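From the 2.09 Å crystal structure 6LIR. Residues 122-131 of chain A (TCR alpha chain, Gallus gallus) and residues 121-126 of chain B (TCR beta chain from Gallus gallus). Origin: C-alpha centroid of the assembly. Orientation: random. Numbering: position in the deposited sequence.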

# COMPACT_ATOMS: atom_id res chain seq x y z
N SER A 122 1.54 -26.53 1.00
CA SER A 122 0.44 -26.15 1.87
C SER A 122 -0.51 -27.32 2.02
O SER A 122 -0.84 -27.99 1.03
CB SER A 122 -0.32 -24.94 1.32
OG SER A 122 -1.67 -24.99 1.75
N GLU A 123 -1.01 -27.52 3.24
CA GLU A 123 -1.93 -28.62 3.49
C GLU A 123 -3.28 -28.38 2.83
O GLU A 123 -3.99 -29.34 2.53
CB GLU A 123 -2.10 -28.83 4.99
CG GLU A 123 -0.81 -29.10 5.74
CD GLU A 123 -0.31 -30.52 5.56
OE1 GLU A 123 -1.14 -31.45 5.61
OE2 GLU A 123 0.92 -30.70 5.38
N ASP A 124 -3.64 -27.12 2.63
CA ASP A 124 -4.95 -26.79 2.08
C ASP A 124 -5.03 -27.03 0.57
O ASP A 124 -6.10 -27.38 0.07
CB ASP A 124 -5.29 -25.33 2.40
CG ASP A 124 -4.89 -24.94 3.80
OD1 ASP A 124 -5.31 -25.65 4.75
OD2 ASP A 124 -4.17 -23.94 3.97
N ASN A 125 -3.93 -26.84 -0.16
CA ASN A 125 -3.90 -27.14 -1.60
C ASN A 125 -2.60 -27.89 -1.87
O ASN A 125 -1.56 -27.28 -2.15
CB ASN A 125 -4.01 -25.87 -2.43
CG ASN A 125 -4.25 -26.15 -3.90
OD1 ASN A 125 -3.87 -27.20 -4.42
ND2 ASN A 125 -4.88 -25.21 -4.58
N LYS A 126 -2.67 -29.23 -1.81
CA LYS A 126 -1.48 -30.07 -1.95
C LYS A 126 -0.94 -30.17 -3.37
O LYS A 126 0.13 -30.75 -3.56
CB LYS A 126 -1.75 -31.47 -1.40
CG LYS A 126 -2.12 -31.50 0.09
CD LYS A 126 -0.99 -30.98 0.99
CE LYS A 126 0.39 -31.57 0.69
NZ LYS A 126 1.45 -30.53 0.83
N ASN A 127 -1.63 -29.62 -4.38
CA ASN A 127 -1.13 -29.66 -5.75
C ASN A 127 -0.57 -28.30 -6.16
O ASN A 127 -0.63 -27.91 -7.33
CB ASN A 127 -2.21 -30.14 -6.72
CG ASN A 127 -3.41 -29.21 -6.79
OD1 ASN A 127 -3.32 -28.09 -7.28
ND2 ASN A 127 -4.55 -29.69 -6.31
N LEU A 128 0.04 -27.60 -5.20
CA LEU A 128 0.59 -26.27 -5.39
C LEU A 128 1.90 -26.19 -4.62
O LEU A 128 2.02 -26.77 -3.53
CB LEU A 128 -0.37 -25.18 -4.89
CG LEU A 128 -1.17 -24.38 -5.91
CD1 LEU A 128 -2.23 -25.23 -6.58
CD2 LEU A 128 -1.82 -23.17 -5.24
N GLU A 129 2.87 -25.48 -5.18
CA GLU A 129 4.17 -25.30 -4.56
C GLU A 129 4.55 -23.83 -4.63
O GLU A 129 4.28 -23.15 -5.63
CB GLU A 129 5.25 -26.15 -5.23
CG GLU A 129 5.96 -27.10 -4.29
CD GLU A 129 7.01 -27.94 -4.99
OE1 GLU A 129 7.03 -29.17 -4.77
OE2 GLU A 129 7.82 -27.37 -5.75
N MET A 130 5.17 -23.33 -3.55
CA MET A 130 5.59 -21.94 -3.47
C MET A 130 7.11 -21.89 -3.35
O MET A 130 7.70 -22.58 -2.51
CB MET A 130 4.94 -21.24 -2.27
CG MET A 130 5.40 -19.81 -2.04
SD MET A 130 4.72 -18.62 -3.21
CE MET A 130 3.00 -18.60 -2.71
N CYS A 131 7.73 -21.07 -4.18
CA CYS A 131 9.18 -20.91 -4.16
C CYS A 131 9.54 -19.67 -3.36
O CYS A 131 9.06 -18.58 -3.65
CB CYS A 131 9.74 -20.83 -5.58
SG CYS A 131 11.54 -20.91 -5.75
N VAL B 121 -7.54 -19.30 -0.57
CA VAL B 121 -6.57 -18.81 0.40
C VAL B 121 -5.92 -20.01 1.06
O VAL B 121 -6.61 -20.83 1.68
CB VAL B 121 -7.23 -17.90 1.46
CG1 VAL B 121 -6.16 -17.32 2.38
CG2 VAL B 121 -8.03 -16.78 0.80
N VAL B 122 -4.60 -20.10 0.94
CA VAL B 122 -3.82 -21.14 1.59
C VAL B 122 -2.64 -20.49 2.30
O VAL B 122 -2.13 -19.45 1.86
CB VAL B 122 -3.34 -22.22 0.59
CG1 VAL B 122 -4.52 -22.85 -0.13
CG2 VAL B 122 -2.36 -21.63 -0.41
N ILE B 123 -2.22 -21.10 3.40
CA ILE B 123 -0.94 -20.79 4.02
C ILE B 123 0.00 -21.95 3.72
O ILE B 123 -0.37 -23.12 3.89
CB ILE B 123 -1.07 -20.56 5.53
CG1 ILE B 123 -1.99 -19.38 5.81
CG2 ILE B 123 0.31 -20.34 6.15
CD1 ILE B 123 -2.21 -19.11 7.28
N PHE B 124 1.22 -21.63 3.30
CA PHE B 124 2.22 -22.65 3.07
C PHE B 124 2.96 -22.94 4.36
O PHE B 124 3.31 -22.02 5.11
CB PHE B 124 3.18 -22.21 1.96
CG PHE B 124 2.57 -22.27 0.58
CD1 PHE B 124 2.72 -23.40 -0.21
CD2 PHE B 124 1.84 -21.21 0.09
CE1 PHE B 124 2.15 -23.46 -1.47
CE2 PHE B 124 1.26 -21.27 -1.17
CZ PHE B 124 1.43 -22.39 -1.95
N SER B 125 3.16 -24.22 4.64
CA SER B 125 3.99 -24.62 5.76
C SER B 125 5.39 -24.05 5.58
O SER B 125 5.93 -24.07 4.47
CB SER B 125 4.05 -26.14 5.89
OG SER B 125 2.76 -26.71 5.76
N PRO B 126 6.00 -23.51 6.63
CA PRO B 126 7.35 -22.96 6.48
C PRO B 126 8.38 -24.06 6.32
O PRO B 126 8.19 -25.20 6.76
CB PRO B 126 7.56 -22.19 7.79
CG PRO B 126 6.69 -22.88 8.77
CD PRO B 126 5.48 -23.34 7.99
O HOH W 1 0.09 -25.63 5.33
O HOH W 2 2.95 -28.95 4.01

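Where a strand of one chain meets a loop of another, side chains and water often do the pairing that backbone ladders do within a sheet. The contact between the TCR alpha and beta chains here illustrates the principle. Strand 128-131 of chain A and the chain B strand run at 56° to each other, their axes no closer than 8.9 Å, too far for a shared ladder; the nearest CA atoms are those of Ser A122 and Phe B124, 4.1 Å apart.

The hydroxyl of Ser A122 works in both directions. Its OG donates a weak hydrogen bond to Ile B123 O (3.1 Å) while accepting from Asp A124 N at 3.0 Å and, weakly, from Asn A125 N at 3.5 Å, so one side chain both ties down its own loop and reaches the neighbouring strand. Asp A124 OD2 weakly accepts from Ile B123 N (3.5 Å), so that the N and O of a single chain B residue are both engaged by side chains of chain A.

Water 1 accepts from Glu A123 N (3.0 Å) and donates to Ile B123 O (2.9 Å), giving that carbonyl a second donor; it also bonds Ser B125 OG at 2.9 Å. Water 2 donates to Glu A123 OE2 (3.0 Å) and lies 2.8 Å from Ser B125 OG, a second bridge between the same two residues.

The apolar counterpart is Phe B124. Ser A122 CB covers one face of the Phe B124 ring, 4.0 Å from the centroid, and Met A130 CB the opposite face at 3.5 Å, nearly along the ring normal. Met A130 CE also touches Phe B124 CE2 (3.5 Å). Thus Ser A122 serves both halves of the contact, its hydroxyl bonding backbone and its methylene packing on the ring.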